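Long-range contacts in probable hydrolase (Pseudomonas aeruginosa, PDB 7AL6), which probably acts as a hydrolase of the alpha/beta-hydrolase fold, perhaps a lipolytic one, though its substrate is unknown: residues I31-W36 with L58-H63; I15-H20 with G64-R69; L37-S42 with E183-R188; M103-S108 with L122-G127; A73-W78 with D202-L207. All blocks are in the same frame, centred on the assembly; numbering follows the deposited sequence.

Contact 1. Residues I31-W36 with L58-H63; sequences IALHGW and LDFAGH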
# COMPACT_ATOMS: atom_id res chain seq x y z
N ILE A 31 -28.37 2.44 -2.62
CA ILE A 31 -27.18 1.60 -2.78
C ILE A 31 -27.61 0.14 -2.63
O ILE A 31 -28.25 -0.22 -1.63
CB ILE A 31 -26.08 1.97 -1.77
CG1 ILE A 31 -25.75 3.44 -1.91
CG2 ILE A 31 -24.81 1.13 -2.03
CD1 ILE A 31 -24.79 3.98 -0.79
N ALA A 32 -27.28 -0.67 -3.64
CA ALA A 32 -27.57 -2.10 -3.64
C ALA A 32 -26.33 -2.90 -3.26
O ALA A 32 -25.26 -2.75 -3.87
CB ALA A 32 -28.08 -2.54 -5.02
N LEU A 33 -26.49 -3.77 -2.27
CA LEU A 33 -25.41 -4.53 -1.67
C LEU A 33 -25.64 -6.04 -1.84
O LEU A 33 -26.71 -6.56 -1.50
CB LEU A 33 -25.30 -4.17 -0.18
CG LEU A 33 -25.20 -2.69 0.17
CD1 LEU A 33 -25.06 -2.58 1.69
CD2 LEU A 33 -23.98 -2.09 -0.50
N HIS A 34 -24.60 -6.76 -2.32
CA HIS A 34 -24.73 -8.16 -2.70
C HIS A 34 -24.30 -9.10 -1.56
O HIS A 34 -23.81 -8.68 -0.50
CB HIS A 34 -23.93 -8.44 -3.99
CG HIS A 34 -22.47 -8.13 -3.88
ND1 HIS A 34 -21.60 -8.95 -3.19
CD2 HIS A 34 -21.72 -7.09 -4.34
CE1 HIS A 34 -20.38 -8.42 -3.20
NE2 HIS A 34 -20.43 -7.29 -3.89
N GLY A 35 -24.41 -10.38 -1.84
CA GLY A 35 -24.08 -11.50 -0.94
C GLY A 35 -22.60 -11.82 -0.88
O GLY A 35 -21.86 -11.38 -1.72
N TRP A 36 -22.20 -12.59 0.11
CA TRP A 36 -20.78 -12.98 0.30
C TRP A 36 -20.30 -13.75 -0.95
O TRP A 36 -21.02 -14.62 -1.38
CB TRP A 36 -20.70 -13.80 1.57
CG TRP A 36 -19.34 -14.25 1.98
CD1 TRP A 36 -18.32 -13.48 2.43
CD2 TRP A 36 -18.93 -15.60 2.15
NE1 TRP A 36 -17.27 -14.27 2.80
CE2 TRP A 36 -17.61 -15.58 2.62
CE3 TRP A 36 -19.51 -16.84 1.85
CZ2 TRP A 36 -16.88 -16.74 2.84
CZ3 TRP A 36 -18.80 -17.98 2.08
CH2 TRP A 36 -17.50 -17.93 2.56
N LEU A 58 -23.12 -1.77 -5.87
CA LEU A 58 -21.75 -1.70 -5.42
C LEU A 58 -21.13 -3.08 -5.32
O LEU A 58 -21.76 -4.02 -4.83
CB LEU A 58 -21.74 -1.05 -4.05
CG LEU A 58 -20.41 -0.68 -3.42
CD1 LEU A 58 -19.75 0.45 -4.17
CD2 LEU A 58 -20.68 -0.32 -1.93
N ASP A 59 -19.89 -3.16 -5.76
CA ASP A 59 -19.06 -4.35 -5.56
C ASP A 59 -18.46 -4.12 -4.18
O ASP A 59 -17.84 -3.11 -3.97
CB ASP A 59 -17.98 -4.52 -6.63
CG ASP A 59 -18.45 -5.27 -7.86
OD1 ASP A 59 -19.39 -5.99 -7.76
OD2 ASP A 59 -17.86 -5.09 -8.88
N PHE A 60 -18.61 -5.04 -3.25
CA PHE A 60 -17.93 -4.93 -1.95
C PHE A 60 -16.43 -5.11 -2.20
O PHE A 60 -16.01 -5.80 -3.11
CB PHE A 60 -18.39 -6.02 -0.97
CG PHE A 60 -19.63 -5.69 -0.19
CD1 PHE A 60 -19.78 -4.46 0.40
CD2 PHE A 60 -20.64 -6.62 -0.04
CE1 PHE A 60 -20.92 -4.15 1.12
CE2 PHE A 60 -21.77 -6.32 0.69
CZ PHE A 60 -21.91 -5.08 1.26
N ALA A 61 -15.63 -4.62 -1.27
CA ALA A 61 -14.17 -4.80 -1.25
C ALA A 61 -13.86 -6.30 -1.35
O ALA A 61 -14.51 -7.11 -0.71
CB ALA A 61 -13.61 -4.22 0.01
N GLY A 62 -12.91 -6.66 -2.21
CA GLY A 62 -12.48 -8.05 -2.43
C GLY A 62 -13.46 -8.85 -3.26
O GLY A 62 -13.29 -10.03 -3.35
N HIS A 63 -14.46 -8.22 -3.86
CA HIS A 63 -15.51 -8.87 -4.68
C HIS A 63 -15.62 -8.18 -6.04
O HIS A 63 -15.22 -7.06 -6.15
CB HIS A 63 -16.88 -8.81 -4.00
CG HIS A 63 -17.02 -9.54 -2.72
ND1 HIS A 63 -16.46 -9.13 -1.57
CD2 HIS A 63 -17.74 -10.63 -2.40
CE1 HIS A 63 -16.78 -9.94 -0.61
NE2 HIS A 63 -17.56 -10.85 -1.08
O HOH W 1 -24.32 -4.91 -5.49
O HOH W 2 -22.36 -4.71 -2.19
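His34 reaches from the end of strand 28-33 to the backbone of Phe60. Its CG stands between the backbone N and the carbonyl carbon (chi1 59°), which sets CG nearer than CB to segment 58-63. Both ring nitrogens are bonded. NE2 accepts Phe60 N at 3.0 Å in an almost straight bond, with the donor tilted 26° from the ring plane. ND1 donates to Gly35 O at 2.9 Å, within the ring plane. The two bonds fix the rotation of the ring. Phe60 turns its edge to one face of this imidazole, planes at 64°, and its CD2 lies 3.6 Å from His34 CE1. His63 meets the same carbon obliquely, its CD2 3.5 Å from His34 CE1. Next to this cluster Leu33 CB touches Phe60 CZ at 3.8 Å. Two waters bridge the strand ends. One donates to Ala32 O and Leu58 O. The other accepts His34 N, donates to Leu58 O and sits over the centre of the Phe60 ring. A His-Gly pair after one strand, facing an Asp-x-x-Gly-x-Gly loop after its neighbour, is characteristic of alpha/beta hydrolases. The His-Gly segment commonly borders the oxyanion hole in this family.

Contact 2. Residues I15-H20 with G64-R69; sequences IELAAH and GHSAHR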
# COMPACT_ATOMS: atom_id res chain seq x y z
N ILE A 15 -9.75 2.97 -0.10
CA ILE A 15 -9.95 1.89 -1.09
C ILE A 15 -10.72 2.46 -2.27
O ILE A 15 -11.46 3.40 -2.09
CB ILE A 15 -10.70 0.71 -0.45
CG1 ILE A 15 -10.58 -0.59 -1.24
CG2 ILE A 15 -12.14 1.08 -0.21
CD1 ILE A 15 -11.04 -1.82 -0.50
N GLU A 16 -10.60 1.82 -3.41
CA GLU A 16 -11.33 2.19 -4.62
C GLU A 16 -12.32 1.07 -4.91
O GLU A 16 -11.89 -0.04 -5.04
CB GLU A 16 -10.32 2.38 -5.73
CG GLU A 16 -10.84 3.25 -6.81
CD GLU A 16 -9.81 3.39 -7.90
OE1 GLU A 16 -8.97 4.26 -7.78
OE2 GLU A 16 -9.88 2.60 -8.82
N LEU A 17 -13.60 1.36 -5.04
CA LEU A 17 -14.62 0.33 -5.28
C LEU A 17 -15.21 0.51 -6.66
O LEU A 17 -15.11 1.57 -7.21
CB LEU A 17 -15.74 0.42 -4.24
CG LEU A 17 -15.32 0.29 -2.79
CD1 LEU A 17 -16.52 0.46 -1.90
CD2 LEU A 17 -14.65 -1.03 -2.54
N ALA A 18 -15.75 -0.56 -7.21
CA ALA A 18 -16.46 -0.52 -8.47
C ALA A 18 -17.96 -0.55 -8.23
O ALA A 18 -18.44 -1.15 -7.26
CB ALA A 18 -16.06 -1.71 -9.35
N ALA A 19 -18.71 0.08 -9.14
CA ALA A 19 -20.17 0.04 -9.07
C ALA A 19 -20.78 0.13 -10.46
O ALA A 19 -20.22 0.76 -11.36
CB ALA A 19 -20.73 1.19 -8.24
N HIS A 20 -21.93 -0.51 -10.62
CA HIS A 20 -22.78 -0.35 -11.79
C HIS A 20 -23.93 0.58 -11.42
O HIS A 20 -24.54 0.42 -10.36
CB HIS A 20 -23.31 -1.70 -12.30
CG HIS A 20 -23.83 -1.63 -13.71
ND1 HIS A 20 -23.00 -1.73 -14.81
CD2 HIS A 20 -25.07 -1.40 -14.20
CE1 HIS A 20 -23.72 -1.59 -15.92
NE2 HIS A 20 -24.97 -1.37 -15.57
N GLY A 64 -16.12 -8.89 -7.04
CA GLY A 64 -16.40 -8.33 -8.36
C GLY A 64 -15.19 -7.62 -8.92
O GLY A 64 -14.13 -8.19 -9.00
N HIS A 65 -15.37 -6.36 -9.25
CA HIS A 65 -14.26 -5.55 -9.78
C HIS A 65 -13.73 -4.51 -8.78
O HIS A 65 -12.90 -3.66 -9.15
CB HIS A 65 -14.71 -4.88 -11.09
CG HIS A 65 -14.89 -5.87 -12.21
ND1 HIS A 65 -15.53 -5.56 -13.39
CD2 HIS A 65 -14.53 -7.17 -12.31
CE1 HIS A 65 -15.54 -6.63 -14.17
NE2 HIS A 65 -14.95 -7.62 -13.53
N SER A 66 -14.16 -4.57 -7.52
CA SER A 66 -13.66 -3.63 -6.52
C SER A 66 -12.25 -4.04 -6.10
O SER A 66 -11.90 -5.21 -6.12
CB SER A 66 -14.59 -3.58 -5.29
OG SER A 66 -15.69 -2.71 -5.55
N ALA A 67 -11.48 -3.08 -5.64
CA ALA A 67 -10.15 -3.42 -5.16
C ALA A 67 -10.23 -4.34 -3.95
O ALA A 67 -11.20 -4.32 -3.19
CB ALA A 67 -9.39 -2.15 -4.81
N HIS A 68 -9.20 -5.17 -3.79
CA HIS A 68 -8.90 -5.81 -2.52
C HIS A 68 -8.43 -4.77 -1.51
O HIS A 68 -7.81 -3.76 -1.86
CB HIS A 68 -7.82 -6.88 -2.68
CG HIS A 68 -8.16 -7.94 -3.65
ND1 HIS A 68 -9.34 -8.64 -3.60
CD2 HIS A 68 -7.49 -8.39 -4.74
CE1 HIS A 68 -9.38 -9.50 -4.60
NE2 HIS A 68 -8.27 -9.36 -5.31
N ARG A 69 -8.74 -5.01 -0.25
CA ARG A 69 -8.27 -4.13 0.82
C ARG A 69 -6.74 -4.18 0.92
O ARG A 69 -6.11 -5.18 0.57
CB ARG A 69 -8.85 -4.56 2.17
CG ARG A 69 -10.39 -4.49 2.27
CD ARG A 69 -10.82 -4.49 3.75
NE ARG A 69 -12.27 -4.57 3.90
CZ ARG A 69 -13.10 -3.59 3.56
NH1 ARG A 69 -12.62 -2.45 3.09
NH2 ARG A 69 -14.40 -3.74 3.73
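Strand 16-22 of the central mixed sheet is lined by the loop 64-69, where Ser66 and Ala67 meet Glu16, Leu17 and Ala18. This loop completes the Asp-x-x-Gly-x-Gly-x-Ser sequence that begins at Asp59. The two segments run in nearly opposite directions, but the loop is not a sheet strand. One backbone bond joins them, Ala67 N to Glu16 O at 3.1 Å. The second bond uses a side chain: Ser66 OG accepts Ala18 N at 2.7 Å. Ser66 OG lies anti to its carbonyl carbon (chi1 -82°), beside its own backbone N. The hydroxyl also bonds Asp59 O, and Leu17 CA passes 3.2 Å from Ser66 OG. Apolar contacts flank the two bonds. Ala18 CB rests against the backbone of His65, 3.7 Å from His65 C. Ile15 sends CG1 anti to its backbone N, and its CD1 comes 3.8 Å from Arg69 CA. Ile15 CG1 also touches Ala67 CB at 4.1 Å. The charged ends are bonded beyond the contact. Arg69 pairs with Asp83, and Glu16 with Arg9 and with Arg200 of the second subunit. Ser66 OG thus takes one N-H and meets one carbonyl, which satisfies a buried hydroxyl. It does the work of a backbone partner where the loop is not a strand, tying the strand to the backbone at Asp59.

Contact 3. Residues L37-S42 with E183-R188; sequences LDNAMS and ELLAQR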
# COMPACT_ATOMS: atom_id res chain seq x y z
N LEU A 37 -19.16 -13.37 -1.53
CA LEU A 37 -18.50 -13.94 -2.74
C LEU A 37 -19.30 -13.67 -4.02
O LEU A 37 -18.93 -14.19 -5.02
CB LEU A 37 -18.19 -15.44 -2.59
CG LEU A 37 -17.48 -15.86 -1.32
CD1 LEU A 37 -17.17 -17.34 -1.34
CD2 LEU A 37 -16.23 -15.07 -1.07
N ASP A 38 -20.35 -12.85 -3.99
CA ASP A 38 -21.03 -12.45 -5.21
C ASP A 38 -20.47 -11.10 -5.66
O ASP A 38 -19.33 -10.78 -5.33
CB ASP A 38 -22.55 -12.39 -4.96
CG ASP A 38 -23.14 -13.76 -4.69
OD1 ASP A 38 -22.46 -14.76 -5.00
OD2 ASP A 38 -24.29 -13.84 -4.18
N ASN A 39 -21.27 -10.32 -6.40
CA ASN A 39 -20.87 -9.04 -6.97
C ASN A 39 -22.12 -8.33 -7.43
O ASN A 39 -23.24 -8.85 -7.30
CB ASN A 39 -19.86 -9.21 -8.11
CG ASN A 39 -20.36 -10.11 -9.20
OD1 ASN A 39 -21.36 -9.82 -9.83
ND2 ASN A 39 -19.61 -11.19 -9.49
N ALA A 40 -21.94 -7.16 -8.04
CA ALA A 40 -23.08 -6.34 -8.41
C ALA A 40 -23.99 -7.01 -9.44
O ALA A 40 -25.12 -6.57 -9.62
CB ALA A 40 -22.62 -4.99 -8.97
N MET A 41 -23.52 -7.99 -10.18
CA MET A 41 -24.43 -8.67 -11.10
C MET A 41 -25.53 -9.44 -10.38
O MET A 41 -26.51 -9.83 -11.02
CB MET A 41 -23.66 -9.65 -11.99
CG MET A 41 -22.72 -9.01 -13.04
SD MET A 41 -23.64 -8.08 -14.27
CE MET A 41 -24.22 -9.40 -15.35
N SER A 42 -25.48 -9.47 -9.07
CA SER A 42 -26.54 -10.10 -8.26
C SER A 42 -27.82 -9.31 -8.57
O SER A 42 -28.82 -9.89 -8.58
CB SER A 42 -26.17 -10.10 -6.82
OG SER A 42 -27.14 -10.75 -6.04
N GLU A 183 -23.84 -17.86 -14.43
CA GLU A 183 -23.30 -17.15 -15.59
C GLU A 183 -23.25 -15.64 -15.36
O GLU A 183 -22.26 -14.99 -15.71
CB GLU A 183 -24.15 -17.45 -16.84
CG GLU A 183 -24.02 -18.91 -17.28
CD GLU A 183 -24.83 -19.28 -18.53
OE1 GLU A 183 -25.57 -18.43 -19.08
OE2 GLU A 183 -24.74 -20.46 -18.93
N LEU A 184 -24.34 -15.05 -14.87
CA LEU A 184 -24.38 -13.60 -14.66
C LEU A 184 -23.31 -13.18 -13.65
O LEU A 184 -22.54 -12.25 -13.88
CB LEU A 184 -25.78 -13.20 -14.21
CG LEU A 184 -26.83 -13.24 -15.32
CD1 LEU A 184 -28.25 -13.18 -14.74
CD2 LEU A 184 -26.62 -12.12 -16.30
N LEU A 185 -23.21 -13.89 -12.53
CA LEU A 185 -22.17 -13.57 -11.58
C LEU A 185 -20.77 -13.77 -12.16
O LEU A 185 -19.86 -13.01 -11.83
CB LEU A 185 -22.37 -14.41 -10.34
CG LEU A 185 -23.61 -14.03 -9.51
CD1 LEU A 185 -23.89 -15.14 -8.53
CD2 LEU A 185 -23.41 -12.70 -8.80
N ALA A 186 -20.58 -14.79 -13.02
CA ALA A 186 -19.28 -15.08 -13.63
C ALA A 186 -18.79 -13.95 -14.53
O ALA A 186 -17.59 -13.76 -14.68
CB ALA A 186 -19.34 -16.36 -14.47
N GLN A 187 -19.69 -13.19 -15.14
CA GLN A 187 -19.32 -12.09 -16.05
C GLN A 187 -18.51 -11.02 -15.30
O GLN A 187 -17.74 -10.36 -15.94
CB GLN A 187 -20.57 -11.50 -16.69
CG GLN A 187 -21.28 -12.50 -17.58
CD GLN A 187 -22.06 -11.82 -18.66
OE1 GLN A 187 -23.09 -11.22 -18.42
NE2 GLN A 187 -21.57 -11.91 -19.88
N ARG A 188 -18.80 -10.81 -14.03
CA ARG A 188 -18.13 -9.83 -13.15
C ARG A 188 -17.22 -10.49 -12.12
O ARG A 188 -16.51 -9.77 -11.50
CB ARG A 188 -19.22 -9.02 -12.45
CG ARG A 188 -18.85 -7.60 -12.07
CD ARG A 188 -19.97 -6.77 -11.49
NE ARG A 188 -19.47 -5.52 -10.98
CZ ARG A 188 -19.53 -4.37 -11.61
NH1 ARG A 188 -20.14 -4.27 -12.77
NH2 ARG A 188 -19.01 -3.30 -11.06
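Asn39 packs against helix 179-189 at Leu185 and Arg188, and this is the tight part of the contact. Its CG lies between the backbone N and the carbonyl carbon (chi1 56°). ND2 donates to Leu185 O at 3.0 Å, in the plane of that carbonyl and on a lone pair. OD1 accepts Met41 N at 2.9 Å, which makes an Asx turn. The same OD1 lies 3.5 Å from Arg188 CB. Leu185 CD2 lies against the turn, 3.8 Å from Ser42 N. Ala40 CB lies over one face of the Arg188 guanidinium, 3.8 Å from Arg188 NE. Met41 CB and CG also pack here, on Leu184 O and Arg188 CB, but the side chain has two conformers and its contacts hold for one. The looser, partly exposed side is the Met41 end with Leu184 and Gln187. Leu3 of the second subunit packs there, and Gln187 NE2 bonds Gln4 O of the second subunit. Arg188 pairs with Asp59 and Glu7, and Asp38 with Arg170. The Asn39 amide therefore uses both ends, one to shape its own turn and one to reach a carbonyl that already accepts Arg188 N.

Contact 4. Residues M103-S108 with L122-G127; sequences MGAIVS and LALIDG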
# COMPACT_ATOMS: atom_id res chain seq x y z
N MET A 103 -25.71 -11.46 2.89
CA MET A 103 -24.74 -10.65 3.63
C MET A 103 -24.98 -9.15 3.46
O MET A 103 -24.72 -8.35 4.38
CB MET A 103 -23.30 -10.96 3.18
CG MET A 103 -22.24 -10.25 4.04
SD MET A 103 -20.51 -10.54 3.50
CE MET A 103 -20.55 -9.61 1.95
N GLY A 104 -25.37 -8.74 2.27
CA GLY A 104 -25.59 -7.33 2.02
C GLY A 104 -26.77 -6.80 2.80
O GLY A 104 -26.81 -5.60 3.12
N ALA A 105 -27.75 -7.67 3.07
CA ALA A 105 -28.88 -7.31 3.93
C ALA A 105 -28.42 -7.19 5.37
O ALA A 105 -28.82 -6.27 6.08
CB ALA A 105 -30.01 -8.35 3.82
N ILE A 106 -27.51 -8.06 5.78
CA ILE A 106 -26.97 -7.98 7.13
C ILE A 106 -26.24 -6.67 7.34
O ILE A 106 -26.40 -6.01 8.39
CB ILE A 106 -26.05 -9.18 7.40
CG1 ILE A 106 -26.88 -10.46 7.40
CG2 ILE A 106 -25.32 -8.96 8.70
CD1 ILE A 106 -26.05 -11.69 7.44
N VAL A 107 -25.44 -6.26 6.34
CA VAL A 107 -24.67 -5.03 6.45
C VAL A 107 -25.61 -3.83 6.50
O VAL A 107 -25.39 -2.86 7.24
CB VAL A 107 -23.67 -4.93 5.27
CG1 VAL A 107 -23.06 -3.54 5.20
CG2 VAL A 107 -22.57 -5.95 5.43
N SER A 108 -26.68 -3.91 5.73
CA SER A 108 -27.66 -2.84 5.68
C SER A 108 -28.31 -2.63 7.03
O SER A 108 -28.52 -1.48 7.45
CB SER A 108 -28.74 -3.17 4.65
OG SER A 108 -28.24 -3.20 3.33
N LEU A 122 -35.16 0.37 3.98
CA LEU A 122 -34.39 -0.88 3.80
C LEU A 122 -35.21 -1.87 2.97
O LEU A 122 -36.32 -2.14 3.37
CB LEU A 122 -34.10 -1.55 5.14
CG LEU A 122 -32.99 -1.00 6.01
CD1 LEU A 122 -32.53 -2.07 6.96
CD2 LEU A 122 -31.83 -0.48 5.18
N ALA A 123 -34.69 -2.38 1.87
CA ALA A 123 -35.29 -3.47 1.08
C ALA A 123 -34.32 -4.64 1.25
O ALA A 123 -33.19 -4.54 0.84
CB ALA A 123 -35.51 -3.07 -0.34
N LEU A 124 -34.77 -5.71 1.89
CA LEU A 124 -33.91 -6.84 2.23
C LEU A 124 -34.37 -8.08 1.49
O LEU A 124 -35.57 -8.39 1.46
CB LEU A 124 -33.92 -7.07 3.72
CG LEU A 124 -33.65 -5.85 4.61
CD1 LEU A 124 -33.74 -6.23 6.07
CD2 LEU A 124 -32.27 -5.24 4.33
N ILE A 125 -33.42 -8.81 0.91
CA ILE A 125 -33.70 -10.08 0.21
C ILE A 125 -33.06 -11.25 0.99
O ILE A 125 -31.84 -11.37 0.96
CB ILE A 125 -33.24 -10.07 -1.25
CG1 ILE A 125 -33.80 -8.88 -2.02
CG2 ILE A 125 -33.61 -11.37 -1.92
CD1 ILE A 125 -33.20 -8.71 -3.38
N ASP A 126 -33.85 -12.03 1.71
CA ASP A 126 -33.47 -13.29 2.36
C ASP A 126 -32.26 -13.16 3.28
O ASP A 126 -31.46 -14.04 3.26
CB ASP A 126 -33.23 -14.36 1.31
CG ASP A 126 -33.68 -15.72 1.77
OD1 ASP A 126 -34.77 -15.80 2.26
OD2 ASP A 126 -32.92 -16.65 1.64
N GLY A 127 -32.15 -12.08 4.03
CA GLY A 127 -31.08 -11.87 5.02
C GLY A 127 -31.52 -10.92 6.09
O GLY A 127 -32.29 -10.07 5.80
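Leu124 and Leu122 both place CG anti to the carbonyl carbon, beside the backbone N (chi1 -50° and -78°), and their branches reach helix 103-114 at Ala105 and Ser108. Leu124 CD2 lies 3.9 Å from Ala105 CB and 4.1 Å from Ser108 CB, so it touches both residues, one turn apart. Leu122 CD2 meets Ser108 CB at 4.1 Å. No hydrogen bond crosses the contact. Ser108 keeps its hydroxyl within the helix: OG donates to Gly104 O at 2.8 Å. Ser108 N bonds the same oxygen from the opposite face of the carbonyl plane. This leaves the Ser108 CB to serve as the apolar surface. At the far end Ala105 CB comes 3.5 Å from Gly127 O. Gly127 has no side chain, and its backbone can lie close to the helix. The N-to-C directions of the short helix and strand segments are 150° apart, so nearly antiparallel, and their axes approach to 7.7 Å. The contact buries 242 Å². Asp126 turns away from the helix, and its carboxylate bonds His263, Ala234 N and Met238 N. Helix 103-114 joins the parallel strands 96-101 and 119-125, so the contact packs a beta-alpha-beta unit. Ser102 and Gly104 fit a nucleophile elbow, and Asp126 with His263 fits the rest of a Ser-His-Asp triad, consistent with an alpha/beta hydrolase.

Contact 5. Residues A73-W78 with D202-L207; sequences ASYLLW and DARLTL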
# COMPACT_ATOMS: atom_id res chain seq x y z
N ALA A 73 -5.61 -5.32 6.47
CA ALA A 73 -6.98 -4.91 6.75
C ALA A 73 -7.91 -6.12 6.79
O ALA A 73 -7.67 -7.13 6.13
CB ALA A 73 -7.47 -3.91 5.71
N SER A 74 -8.97 -6.01 7.57
CA SER A 74 -9.96 -7.07 7.84
C SER A 74 -11.20 -6.98 6.94
O SER A 74 -11.42 -5.96 6.36
CB SER A 74 -10.30 -6.99 9.28
OG SER A 74 -10.97 -5.79 9.58
N TYR A 75 -11.97 -8.05 6.83
CA TYR A 75 -13.23 -8.07 6.07
C TYR A 75 -14.37 -8.40 7.04
O TYR A 75 -15.05 -9.36 6.86
CB TYR A 75 -13.20 -9.04 4.89
CG TYR A 75 -12.39 -8.64 3.69
CD1 TYR A 75 -11.04 -8.92 3.61
CD2 TYR A 75 -12.98 -8.05 2.59
CE1 TYR A 75 -10.29 -8.60 2.50
CE2 TYR A 75 -12.24 -7.72 1.47
CZ TYR A 75 -10.89 -7.99 1.42
OH TYR A 75 -10.16 -7.67 0.34
N LEU A 76 -14.52 -7.59 8.09
CA LEU A 76 -15.59 -7.74 9.09
C LEU A 76 -16.83 -6.99 8.62
O LEU A 76 -16.71 -6.12 7.79
CB LEU A 76 -15.09 -7.29 10.46
CG LEU A 76 -13.80 -7.97 10.89
CD1 LEU A 76 -13.39 -7.54 12.28
CD2 LEU A 76 -13.91 -9.47 10.80
N LEU A 77 -18.00 -7.31 9.17
CA LEU A 77 -19.29 -6.75 8.71
C LEU A 77 -19.29 -5.23 8.83
O LEU A 77 -19.76 -4.62 7.92
CB LEU A 77 -20.42 -7.39 9.51
CG LEU A 77 -20.69 -8.86 9.24
CD1 LEU A 77 -21.68 -9.43 10.22
CD2 LEU A 77 -21.18 -9.09 7.83
N TRP A 78 -18.77 -4.66 9.91
CA TRP A 78 -18.73 -3.19 10.12
C TRP A 78 -17.72 -2.52 9.17
O TRP A 78 -17.82 -1.33 9.03
CB TRP A 78 -18.51 -2.83 11.59
CG TRP A 78 -17.44 -3.61 12.26
CD1 TRP A 78 -16.13 -3.31 12.32
CD2 TRP A 78 -17.60 -4.84 12.96
NE1 TRP A 78 -15.46 -4.27 13.01
CE2 TRP A 78 -16.34 -5.23 13.41
CE3 TRP A 78 -18.69 -5.67 13.23
CZ2 TRP A 78 -16.13 -6.39 14.13
CZ3 TRP A 78 -18.48 -6.83 13.93
CH2 TRP A 78 -17.22 -7.18 14.38
N ASP A 202 -10.49 -12.61 -2.38
CA ASP A 202 -9.43 -12.35 -1.42
C ASP A 202 -9.46 -13.51 -0.44
O ASP A 202 -10.52 -13.85 0.11
CB ASP A 202 -9.65 -11.01 -0.75
CG ASP A 202 -8.44 -10.50 -0.02
OD1 ASP A 202 -7.77 -11.28 0.74
OD2 ASP A 202 -8.19 -9.28 -0.15
N ALA A 203 -8.32 -14.18 -0.29
CA ALA A 203 -8.25 -15.30 0.63
C ALA A 203 -8.61 -14.89 2.05
O ALA A 203 -9.04 -15.73 2.84
CB ALA A 203 -6.86 -15.91 0.60
N ARG A 204 -8.46 -13.62 2.41
CA ARG A 204 -8.84 -13.20 3.74
C ARG A 204 -10.34 -13.38 3.97
O ARG A 204 -10.77 -13.43 5.13
CB ARG A 204 -8.44 -11.74 3.98
CG ARG A 204 -6.93 -11.52 4.08
CD ARG A 204 -6.64 -10.04 4.24
NE ARG A 204 -6.60 -9.39 2.93
CZ ARG A 204 -6.28 -8.12 2.73
NH1 ARG A 204 -5.98 -7.33 3.76
NH2 ARG A 204 -6.27 -7.64 1.50
N LEU A 205 -11.13 -13.44 2.90
CA LEU A 205 -12.56 -13.60 3.04
C LEU A 205 -12.92 -14.92 3.69
O LEU A 205 -14.07 -15.09 4.11
CB LEU A 205 -13.25 -13.52 1.66
CG LEU A 205 -13.27 -12.09 1.10
CD1 LEU A 205 -13.68 -12.03 -0.33
CD2 LEU A 205 -14.20 -11.20 1.93
N THR A 206 -11.98 -15.89 3.74
CA THR A 206 -12.22 -17.18 4.39
C THR A 206 -11.93 -17.17 5.88
O THR A 206 -12.19 -18.16 6.55
CB THR A 206 -11.37 -18.32 3.75
OG1 THR A 206 -9.96 -18.13 4.03
CG2 THR A 206 -11.55 -18.36 2.29
N LEU A 207 -11.32 -16.11 6.40
CA LEU A 207 -10.91 -16.10 7.78
C LEU A 207 -12.15 -16.06 8.67
O LEU A 207 -13.17 -15.49 8.30
CB LEU A 207 -10.04 -14.90 8.09
CG LEU A 207 -8.64 -14.90 7.46
CD1 LEU A 207 -8.07 -13.48 7.54
CD2 LEU A 207 -7.71 -15.89 8.15
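Tyr75 and Leu205 bring the backbones within 6.3 Å (CA to CA), where the loop before helix 77-91 faces the 3-10 turn 203-206. An Asx turn starts this second segment: Asp202 OD1 accepts Arg204 N at 3.0 Å. Within the alpha/beta-hydrolase fold the contact joins the loop before helix 77-91 to the segment between strand 196-199 and helix 215-223. Tyr75 carries most of it. Its CG is anti to the carbonyl carbon (chi1 -74°), and the Tyr75 and Asp202 side chains cross at about a right angle. The hydroxyl donates to Asp202 OD2 at 2.6 Å, from above the carboxylate plane. The backbone N of Arg69 bonds the same hydroxyl. Leu205 lies on one ring face, with CG over the ring centre and Leu205 CD2 only 3.4 Å from Tyr75 CD2. Arg204 sits at the ring edge, its guanidinium turned 86° to the ring, so that Tyr75 CE1 lies over one guanidinium face. Arg204 NE and NH2 form a two-nitrogen, side-on salt bridge to Asp202 OD1 and OD2, with 3.0 Å between Arg204 NH2 and Asp202 OD2. Each carboxylate oxygen thus takes two donors. The negative charge probably strengthens the tyrosine bond. Arg204 also bonds the backbone oxygens of Arg69 and Ala70. A weak, bent bond, 120° at the hydrogen, links Arg204 NH1 to Ala73 O at 2.9 Å.

Overall arrangement
Contacts 1, 2 and 3 meet at Asp59. Its OD2 forms a salt bridge with Arg188 NE (2.7 Å) of contact 3 and bonds His65 N of contact 2. Asp59 OD1 bonds Ala40 N at 2.8 Å. Contacts 2 and 5 are joined by Arg69 O and Arg204 NH2, 2.6 Å apart. Contact 4 touches contact 1 through Met103 CE, 3.6 Å from Phe60 CD2. It also carries Gly104 of the probable nucleophile elbow and Asp126 of the probable triad. Contacts 2 and 4 do not touch; their nearest atoms are about 9 Å apart. Contacts 2 and 3 both touch the second subunit, whereas contact 5 touches the third.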